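Local coordinates for protein copper-transporting atpase (Sulfolobus solfataricus, PDB 2YJ3) that probably couples ATP hydrolysis to the movement of copper or related heavy-metal ions across the cell membrane, this chain being the catalytic domain, at residues Gly13-Asn18 against Ile237-Asp242; Thr30-Lys35 against Ile156-Asp161; Lys106-Lys111 against Ile119-Asn124. The protein carries 1 engineered substitution. All blocks are in the same frame, centred on the assembly; numbering follows the deposited sequence.

From the N terminus, the chain leaves helix 5-11, and residues 13-18 pair with residues 237-242 near the C terminus, so interaction 1 closes a loop around almost the whole chain. Strand 30-34 follows and pairs with strand 154-158 in interaction 2, which lies within that loop. Interaction 3, the hairpin of strands 106-111 and 119-123, is nested in turn inside interaction 2; none of the three loops cross. Interactions 1 and 2 belong to one mixed sheet of the haloacid dehalogenase-like phosphorylation domain, with centres about 19 Å apart. Interaction 3 belongs to the separate antiparallel sheet of the nucleotide-binding domain, its centre about 32 Å from that of interaction 2.

Interaction 1: residues Gly13-Asn18 against Ile237-Asp242; sequences GMIIKN and ILVSND
Ile-15 and Ile-237 form an antiparallel hydrogen-bonded pair, joined by two backbone bonds. Ile-15 N donates to Ile-237 O at 2.9 Å, and Ile-237 N returns the bond to Ile-15 O at 2.8 Å. A longer CA-H...O contact from Met-14 CA to Ile-237 O, 3.5 Å, adds to the same acceptor. Beyond the pair, the chain of 237-242 curls through a type I beta turn from Leu-238 to Asn-241, which brings Ser-240 opposite Gly-13. Ser-240 N makes a weak bond to Gly-13 O, and Ser-240 OG, in the crowded position between its own N and carbonyl carbon (chi1 52°), stands 3.1 Å from the same oxygen.

Apolar contacts fall on two faces of this small ladder. On one, Ile-15 CB meets Ile-237 CB at 4.0 Å. On the other, Met-14 and Leu-238 run side by side in the same direction, with Met-14 CG against Leu-238 CD2 at a tight 3.4 Å.

Gly-13 has a steric reason to lack a side chain: a CB here would run into Ser-240 CB. Its positive phi also suits its place as the C-prime residue of the Schellman motif that ends helix 5-11, with Met-14 N bonded to Met-9 O and Gly-13 N to Leu-10 O.

The short strand 15-16 is an outermost strand of the mixed sheet and runs antiparallel to strand 236-238, which pairs on its other side with strand 219-223. Ile-15 packs on Tyr-6 and Leu-10 of helix 5-11, whereas Met-14 packs on Leu-246 and Leu-249 of helix 243-250, the helix that Asp-242 caps at its N terminus.

Interaction 2: residues Thr30-Lys35 against Ile156-Asp161; sequences TIIFEK and IILSGD. Engineered in segment 30-35: Glu-34 (natural residue Asp). With SO4 (sulfate ion), chain C.
The Phe-33 ring meets strand 156-158 edge-on, with the carbonyl oxygen of Ile-156 near the ring plane, and neither of its faces takes part across the pair. That same oxygen receives the Phe-33 N-H at 2.7 Å. The carboxylate of Asp-161 is approached through OD2, where Lys-35 NZ forms a weak hydrogen bond within a salt bridge, 3.2 Å long. The carboxylate of Glu-34, an engineered replacement for aspartate, has OE1 2.9 Å from O2 of a sulfate ion, while OE2 is paired with Lys-187.

Four backbone bonds zip the parallel strands together, among them Leu-158 N to Phe-33 O at 2.8 Å and Lys-35 N to Leu-158 O at 2.9 Å. On the face of Ile-32, Ile-156 and Leu-158, Ile-32 CG2 presses on Leu-158 CG at 3.5 Å, and CG1 lies alongside Ile-156 CB.

Strand 30-34 lies inside the haloacid dehalogenase sheet, and 154-158 lies between it and the outermost strand 177-179. The DKTGT motif begins at the last residue of strand 30-34, Glu-34 here, in place of the aspartate phosphorylated in P-type ATPases; the Ser-Gly-Asp turn after strand 154-158 faces it. Lys-35, Ser-159, Gly-160 and Asp-161 bind ATP in a nucleotide-bound structure of this protein; here the sulfate, probably from the crystallisation liquor, lies nearby.

Lys-35 begins with CG anti to the backbone N (chi1 167°) and then bends at its outer torsions, which lays CE against Ser-159 OG and Asp-161 CB and also lets NZ reach Asp-135. An alanine here would probably leave the carboxylates of Asp-135 and Asp-161 without this shared positive charge. Ser-159 OG accepts from Asp-161 N at 2.8 Å, an ST turn that shapes this loop, and Gly-160 N gives the sulfate a weak bond.

Interaction 3: residues Lys106-Lys111 against Ile119-Asn124; sequences KIIEVK and IAVYIN
Lys-111 brings its extended chain across Tyr-122 at about a right angle. Lys-111 CE is 3.4 Å from Tyr-122 CE1, with Lys-111 CG near the same ring atom. Its first torsion (chi1 53°) tucks CG between backbone N and carbonyl carbon and turns the chain towards the ring. NZ ends over the ring face, 4.8 Å from the Tyr-122 centroid and 16° off its normal, a cation-pi contact, with a long ion pair to Glu-109. Glu-109 O sits in plane at the ring edge and accepts from Tyr-122 N at 2.8 Å.

The opposite face is a bed of branched side chains. Val-110 CG1, anti to its backbone N, presses against Ile-119 CG2 at a tight 3.4 Å, while Ile-108 CG1 lies alongside Ile-123 CG1 at 4.1 Å. At the far end Asn-124 folds back so that OD1 takes the Ile-107 N-H at 2.7 Å, and ND2 rests on Lys-106 CG. Asn-124 N in turn bonds Ile-107 O, closing a two-way link.

The pair forms an antiparallel hairpin in the meander of the nucleotide-binding domain. Strand 98-103 flanks 106-111, and strand 126-134 flanks 119-123. Helix 53-63 covers the face of Ile-108, Val-110 and Val-121, with Val-110 touching Glu-63, an ATP-binding residue.

Interaction 1: residues Gly13-Asn18 against Ile237-Asp242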
loop_
_atom_site.group_PDB
_atom_site.type_symbol
_atom_site.label_atom_id
_atom_site.label_comp_id
_atom_site.label_asym_id
_atom_site.label_seq_id
_atom_site.Cartn_x
_atom_site.Cartn_y
_atom_site.Cartn_z
ATOM N N GLY A 13 -8.156 -9.725 16.368
ATOM C CA GLY A 13 -7.102 -9.552 15.393
ATOM C C GLY A 13 -6.334 -8.243 15.505
ATOM O O GLY A 13 -5.864 -7.713 14.503
ATOM N N MET A 14 -6.210 -7.722 16.718
ATOM C CA MET A 14 -5.317 -6.596 16.982
ATOM C C MET A 14 -4.274 -6.963 18.039
ATOM O O MET A 14 -4.594 -7.555 19.078
ATOM C CB MET A 14 -6.102 -5.361 17.419
ATOM C CG MET A 14 -6.966 -4.771 16.308
ATOM S SD MET A 14 -8.210 -3.601 16.885
ATOM C CE MET A 14 -9.504 -3.874 15.674
ATOM N N ILE A 15 -3.024 -6.627 17.745
ATOM C CA ILE A 15 -1.911 -6.767 18.689
ATOM C C ILE A 15 -1.562 -5.407 19.247
ATOM O O ILE A 15 -1.106 -4.536 18.509
ATOM C CB ILE A 15 -0.647 -7.279 17.984
ATOM C CG1 ILE A 15 -0.943 -8.566 17.234
ATOM C CG2 ILE A 15 0.488 -7.468 18.981
ATOM C CD1 ILE A 15 0.271 -9.167 16.569
ATOM N N ILE A 16 -1.774 -5.219 20.544
ATOM C CA ILE A 16 -1.521 -3.933 21.172
ATOM C C ILE A 16 -0.186 -3.902 21.909
ATOM O O ILE A 16 0.314 -4.931 22.368
ATOM C CB ILE A 16 -2.626 -3.555 22.159
ATOM C CG1 ILE A 16 -3.980 -4.053 21.661
ATOM C CG2 ILE A 16 -2.651 -2.048 22.355
ATOM C CD1 ILE A 16 -4.810 -2.985 20.981
ATOM N N LYS A 17 0.374 -2.702 22.025
ATOM C CA LYS A 17 1.682 -2.490 22.629
ATOM C C LYS A 17 1.557 -2.069 24.094
ATOM O O LYS A 17 2.291 -2.553 24.962
ATOM C CB LYS A 17 2.430 -1.428 21.830
ATOM C CG LYS A 17 3.763 -1.019 22.410
ATOM C CD LYS A 17 4.359 0.114 21.593
ATOM C CE LYS A 17 3.598 1.411 21.820
ATOM N NZ LYS A 17 4.007 2.078 23.097
ATOM N N ASN A 18 0.621 -1.163 24.363
ATOM C CA ASN A 18 0.343 -0.715 25.721
ATOM C C ASN A 18 -1.153 -0.472 25.916
ATOM O O ASN A 18 -1.839 -0.011 25.004
ATOM C CB ASN A 18 1.131 0.559 26.042
ATOM N N ILE A 237 -0.820 -3.541 15.858
ATOM C CA ILE A 237 -0.660 -4.291 14.628
ATOM C C ILE A 237 -1.976 -4.999 14.257
ATOM O O ILE A 237 -2.547 -5.754 15.064
ATOM C CB ILE A 237 0.518 -5.280 14.735
ATOM C CG1 ILE A 237 1.776 -4.530 15.183
ATOM C CG2 ILE A 237 0.731 -6.005 13.421
ATOM C CD1 ILE A 237 3.052 -5.329 15.073
ATOM N N LEU A 238 -2.467 -4.725 13.049
ATOM C CA LEU A 238 -3.694 -5.355 12.562
ATOM C C LEU A 238 -3.343 -6.666 11.908
ATOM O O LEU A 238 -3.271 -6.743 10.672
ATOM C CB LEU A 238 -4.408 -4.478 11.531
ATOM C CG LEU A 238 -5.708 -3.772 11.905
ATOM C CD1 LEU A 238 -6.551 -3.562 10.661
ATOM C CD2 LEU A 238 -6.490 -4.567 12.914
ATOM N N VAL A 239 -3.129 -7.699 12.729
ATOM C CA VAL A 239 -2.737 -9.009 12.221
ATOM C C VAL A 239 -3.725 -9.453 11.177
ATOM O O VAL A 239 -3.371 -10.080 10.175
ATOM C CB VAL A 239 -2.805 -10.098 13.306
ATOM C CG1 VAL A 239 -2.104 -11.355 12.822
ATOM C CG2 VAL A 239 -2.212 -9.606 14.587
ATOM N N SER A 240 -4.983 -9.129 11.438
ATOM C CA SER A 240 -6.087 -9.604 10.625
ATOM C C SER A 240 -6.170 -8.842 9.309
ATOM O O SER A 240 -6.808 -9.298 8.357
ATOM C CB SER A 240 -7.387 -9.427 11.404
ATOM O OG SER A 240 -7.497 -8.096 11.880
ATOM N N ASN A 241 -5.522 -7.680 9.260
ATOM C CA ASN A 241 -5.702 -6.759 8.148
ATOM C C ASN A 241 -7.150 -6.323 8.067
ATOM O O ASN A 241 -7.602 -5.804 7.046
ATOM C CB ASN A 241 -5.271 -7.393 6.835
ATOM C CG ASN A 241 -3.776 -7.504 6.715
ATOM O OD1 ASN A 241 -3.066 -6.500 6.786
ATOM N ND2 ASN A 241 -3.280 -8.729 6.541
ATOM N N ASP A 242 -7.866 -6.519 9.165
ATOM C CA ASP A 242 -9.281 -6.183 9.230
ATOM C C ASP A 242 -9.467 -4.728 9.641
ATOM O O ASP A 242 -9.583 -4.428 10.835
ATOM C CB ASP A 242 -9.985 -7.105 10.228
ATOM C CG ASP A 242 -11.469 -7.177 9.995
ATOM O OD1 ASP A 242 -11.988 -6.320 9.252
ATOM O OD2 ASP A 242 -12.119 -8.095 10.551
#

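Interaction 2: residues Thr30-Lys35 against Ile156-Asp161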
loop_
_atom_site.group_PDB
_atom_site.type_symbol
_atom_site.label_atom_id
_atom_site.label_comp_id
_atom_site.label_asym_id
_atom_site.label_seq_id
_atom_site.Cartn_x
_atom_site.Cartn_y
_atom_site.Cartn_z
ATOM N N THR A 30 -8.070 12.907 14.804
ATOM C CA THR A 30 -7.760 12.804 13.388
ATOM C C THR A 30 -7.413 11.364 13.009
ATOM O O THR A 30 -6.743 10.648 13.761
ATOM C CB THR A 30 -6.616 13.750 13.015
ATOM O OG1 THR A 30 -6.834 15.014 13.650
ATOM C CG2 THR A 30 -6.547 13.952 11.510
ATOM N N ILE A 31 -7.896 10.941 11.846
ATOM C CA ILE A 31 -7.601 9.614 11.327
ATOM C C ILE A 31 -6.978 9.737 9.959
ATOM O O ILE A 31 -7.578 10.299 9.042
ATOM C CB ILE A 31 -8.858 8.788 11.155
ATOM C CG1 ILE A 31 -9.583 8.660 12.491
ATOM C CG2 ILE A 31 -8.507 7.421 10.583
ATOM C CD1 ILE A 31 -10.908 7.982 12.380
ATOM N N ILE A 32 -5.776 9.199 9.817
ATOM C CA ILE A 32 -5.088 9.236 8.541
ATOM C C ILE A 32 -4.895 7.837 7.975
ATOM O O ILE A 32 -4.421 6.931 8.671
ATOM C CB ILE A 32 -3.733 9.919 8.672
ATOM C CG1 ILE A 32 -3.934 11.359 9.160
ATOM C CG2 ILE A 32 -3.002 9.869 7.342
ATOM C CD1 ILE A 32 -2.657 12.186 9.267
ATOM N N PHE A 33 -5.284 7.668 6.714
ATOM C CA PHE A 33 -5.041 6.438 5.979
ATOM C C PHE A 33 -3.951 6.603 4.928
ATOM O O PHE A 33 -3.901 7.596 4.215
ATOM C CB PHE A 33 -6.302 5.982 5.251
ATOM C CG PHE A 33 -7.414 5.585 6.154
ATOM C CD1 PHE A 33 -7.529 4.276 6.587
ATOM C CD2 PHE A 33 -8.359 6.512 6.556
ATOM C CE1 PHE A 33 -8.556 3.900 7.416
ATOM C CE2 PHE A 33 -9.398 6.139 7.387
ATOM C CZ PHE A 33 -9.498 4.830 7.817
ATOM N N GLU A 34 -3.094 5.599 4.832
ATOM C CA GLU A 34 -2.240 5.416 3.678
ATOM C C GLU A 34 -3.049 4.734 2.591
ATOM O O GLU A 34 -3.609 3.663 2.812
ATOM C CB GLU A 34 -1.069 4.526 4.058
ATOM C CG GLU A 34 0.154 5.295 4.487
ATOM C CD GLU A 34 1.096 5.530 3.336
ATOM O OE1 GLU A 34 0.613 5.803 2.213
ATOM O OE2 GLU A 34 2.319 5.410 3.554
ATOM N N LYS A 35 -3.127 5.338 1.416
ATOM C CA LYS A 35 -3.914 4.731 0.358
ATOM C C LYS A 35 -3.522 3.265 0.212
ATOM O O LYS A 35 -4.357 2.377 0.336
ATOM C CB LYS A 35 -3.736 5.478 -0.967
ATOM C CG LYS A 35 -4.279 4.724 -2.177
ATOM C CD LYS A 35 -4.168 5.539 -3.455
ATOM C CE LYS A 35 -3.021 5.056 -4.322
ATOM N NZ LYS A 35 -3.329 3.806 -5.076
ATOM N N ILE A 156 -8.174 11.682 6.624
ATOM C CA ILE A 156 -7.214 12.137 5.633
ATOM C C ILE A 156 -6.560 10.944 4.957
ATOM O O ILE A 156 -6.166 9.979 5.618
ATOM C CB ILE A 156 -6.127 13.030 6.279
ATOM C CG1 ILE A 156 -6.766 14.249 6.941
ATOM C CG2 ILE A 156 -5.072 13.459 5.254
ATOM C CD1 ILE A 156 -5.764 15.176 7.581
ATOM N N ILE A 157 -6.463 11.011 3.636
ATOM C CA ILE A 157 -5.771 10.001 2.848
ATOM C C ILE A 157 -4.417 10.548 2.404
ATOM O O ILE A 157 -4.348 11.635 1.839
ATOM C CB ILE A 157 -6.576 9.631 1.591
ATOM C CG1 ILE A 157 -7.898 8.945 1.965
ATOM C CG2 ILE A 157 -5.761 8.739 0.669
ATOM C CD1 ILE A 157 -8.724 8.564 0.751
ATOM N N LEU A 158 -3.344 9.806 2.672
ATOM C CA LEU A 158 -2.009 10.175 2.181
ATOM C C LEU A 158 -1.530 9.114 1.210
ATOM O O LEU A 158 -1.917 7.950 1.326
ATOM C CB LEU A 158 -0.999 10.286 3.321
ATOM C CG LEU A 158 -1.355 11.157 4.516
ATOM C CD1 LEU A 158 -0.165 11.227 5.454
ATOM C CD2 LEU A 158 -1.812 12.537 4.080
ATOM N N SER A 159 -0.687 9.504 0.256
ATOM C CA SER A 159 -0.204 8.549 -0.733
ATOM C C SER A 159 0.981 9.067 -1.527
ATOM O O SER A 159 1.068 10.256 -1.812
ATOM C CB SER A 159 -1.334 8.152 -1.682
ATOM O OG SER A 159 -0.859 7.321 -2.723
ATOM N N GLY A 160 1.889 8.160 -1.880
ATOM C CA GLY A 160 3.015 8.493 -2.731
ATOM C C GLY A 160 2.609 8.304 -4.177
ATOM O O GLY A 160 3.439 8.342 -5.090
ATOM N N ASP A 161 1.314 8.093 -4.382
ATOM C CA ASP A 161 0.794 7.862 -5.722
ATOM C C ASP A 161 0.353 9.157 -6.426
ATOM O O ASP A 161 0.171 10.200 -5.793
ATOM C CB ASP A 161 -0.351 6.850 -5.670
ATOM C CG ASP A 161 -0.351 5.912 -6.857
ATOM O OD1 ASP A 161 0.082 6.331 -7.955
ATOM O OD2 ASP A 161 -0.788 4.754 -6.694
HETATM S S SO4 C . 2.918 4.955 -1.090
HETATM O O1 SO4 C . 3.855 5.916 -0.516
HETATM O O2 SO4 C . 1.667 4.965 -0.324
HETATM O O3 SO4 C . 2.623 5.294 -2.487
HETATM O O4 SO4 C . 3.526 3.630 -1.034
#

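Interaction 3: residues Lys106-Lys111 against Ile119-Asn124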
loop_
_atom_site.group_PDB
_atom_site.type_symbol
_atom_site.label_atom_id
_atom_site.label_comp_id
_atom_site.label_asym_id
_atom_site.label_seq_id
_atom_site.Cartn_x
_atom_site.Cartn_y
_atom_site.Cartn_z
ATOM N N LYS A 106 19.258 -12.154 -24.397
ATOM C CA LYS A 106 18.695 -10.803 -24.408
ATOM C C LYS A 106 18.615 -10.202 -23.004
ATOM O O LYS A 106 18.287 -10.893 -22.033
ATOM C CB LYS A 106 17.298 -10.812 -25.047
ATOM C CG LYS A 106 17.283 -10.562 -26.552
ATOM C CD LYS A 106 16.713 -11.741 -27.325
ATOM C CE LYS A 106 15.381 -12.192 -26.746
ATOM N NZ LYS A 106 14.307 -12.264 -27.791
ATOM N N ILE A 107 18.874 -8.905 -22.902
ATOM C CA ILE A 107 18.789 -8.228 -21.617
ATOM C C ILE A 107 17.410 -7.616 -21.417
ATOM O O ILE A 107 16.975 -6.756 -22.181
ATOM C CB ILE A 107 19.855 -7.119 -21.481
ATOM C CG1 ILE A 107 21.262 -7.708 -21.589
ATOM C CG2 ILE A 107 19.696 -6.376 -20.157
ATOM C CD1 ILE A 107 21.552 -8.810 -20.587
ATOM N N ILE A 108 16.734 -8.047 -20.365
ATOM C CA ILE A 108 15.389 -7.559 -20.088
ATOM C C ILE A 108 15.350 -6.723 -18.824
ATOM O O ILE A 108 15.911 -7.105 -17.805
ATOM C CB ILE A 108 14.365 -8.715 -19.955
ATOM C CG1 ILE A 108 14.022 -9.290 -21.332
ATOM C CG2 ILE A 108 13.064 -8.192 -19.350
ATOM C CD1 ILE A 108 14.995 -10.298 -21.827
ATOM N N GLU A 109 14.686 -5.579 -18.900
ATOM C CA GLU A 109 14.517 -4.692 -17.758
ATOM C C GLU A 109 13.064 -4.347 -17.594
ATOM O O GLU A 109 12.386 -4.018 -18.571
ATOM C CB GLU A 109 15.258 -3.378 -17.986
ATOM C CG GLU A 109 16.729 -3.517 -18.160
ATOM C CD GLU A 109 17.393 -2.157 -18.336
ATOM O OE1 GLU A 109 17.413 -1.641 -19.482
ATOM O OE2 GLU A 109 17.861 -1.602 -17.317
ATOM N N VAL A 110 12.585 -4.397 -16.360
ATOM C CA VAL A 110 11.227 -3.963 -16.051
ATOM C C VAL A 110 11.331 -2.847 -15.020
ATOM O O VAL A 110 11.839 -3.050 -13.925
ATOM C CB VAL A 110 10.372 -5.123 -15.519
ATOM C CG1 VAL A 110 8.924 -4.681 -15.345
ATOM C CG2 VAL A 110 10.464 -6.319 -16.453
ATOM N N LYS A 111 10.907 -1.645 -15.385
ATOM C CA LYS A 111 11.132 -0.508 -14.499
ATOM C C LYS A 111 10.051 0.570 -14.572
ATOM O O LYS A 111 9.367 0.722 -15.587
ATOM C CB LYS A 111 12.534 0.089 -14.709
ATOM C CG LYS A 111 12.898 0.462 -16.136
ATOM C CD LYS A 111 14.340 1.017 -16.185
ATOM C CE LYS A 111 14.745 1.452 -17.600
ATOM N NZ LYS A 111 16.153 1.988 -17.653
ATOM N N ILE A 119 4.664 0.952 -15.938
ATOM C CA ILE A 119 5.783 0.021 -15.985
ATOM C C ILE A 119 6.197 -0.283 -17.409
ATOM O O ILE A 119 5.383 -0.728 -18.214
ATOM C CB ILE A 119 5.431 -1.318 -15.303
ATOM C CG1 ILE A 119 4.936 -1.094 -13.875
ATOM C CG2 ILE A 119 6.630 -2.228 -15.294
ATOM C CD1 ILE A 119 6.046 -0.999 -12.853
ATOM N N ALA A 120 7.465 -0.052 -17.722
ATOM C CA ALA A 120 7.951 -0.267 -19.081
ATOM C C ALA A 120 8.805 -1.516 -19.134
ATOM O O ALA A 120 9.554 -1.810 -18.192
ATOM C CB ALA A 120 8.756 0.963 -19.566
ATOM N N VAL A 121 8.687 -2.269 -20.220
ATOM C CA VAL A 121 9.558 -3.424 -20.401
ATOM C C VAL A 121 10.569 -3.068 -21.492
ATOM O O VAL A 121 10.183 -2.673 -22.592
ATOM C CB VAL A 121 8.784 -4.662 -20.843
ATOM C CG1 VAL A 121 9.739 -5.835 -21.021
ATOM C CG2 VAL A 121 7.633 -4.989 -19.854
ATOM N N TYR A 122 11.858 -3.190 -21.186
ATOM C CA TYR A 122 12.899 -2.957 -22.180
ATOM C C TYR A 122 13.541 -4.256 -22.578
ATOM O O TYR A 122 13.739 -5.155 -21.744
ATOM C CB TYR A 122 13.981 -2.044 -21.626
ATOM C CG TYR A 122 13.469 -0.682 -21.275
ATOM C CD1 TYR A 122 12.738 -0.479 -20.116
ATOM C CD2 TYR A 122 13.703 0.395 -22.101
ATOM C CE1 TYR A 122 12.254 0.770 -19.799
ATOM C CE2 TYR A 122 13.235 1.646 -21.787
ATOM C CZ TYR A 122 12.508 1.827 -20.635
ATOM O OH TYR A 122 12.033 3.072 -20.314
ATOM N N ILE A 123 13.870 -4.357 -23.856
ATOM C CA ILE A 123 14.640 -5.485 -24.324
ATOM C C ILE A 123 15.826 -4.940 -25.075
ATOM O O ILE A 123 15.675 -4.307 -26.126
ATOM C CB ILE A 123 13.853 -6.412 -25.246
ATOM C CG1 ILE A 123 12.696 -7.097 -24.490
ATOM C CG2 ILE A 123 14.799 -7.458 -25.832
ATOM C CD1 ILE A 123 11.665 -7.758 -25.430
ATOM N N ASN A 124 17.007 -5.182 -24.511
ATOM C CA ASN A 124 18.243 -4.663 -25.048
ATOM C C ASN A 124 18.199 -3.155 -25.244
ATOM O O ASN A 124 18.720 -2.640 -26.221
ATOM C CB ASN A 124 18.594 -5.386 -26.347
ATOM C CG ASN A 124 19.018 -6.822 -26.102
ATOM O OD1 ASN A 124 19.257 -7.217 -24.964
ATOM N ND2 ASN A 124 19.121 -7.603 -27.166
#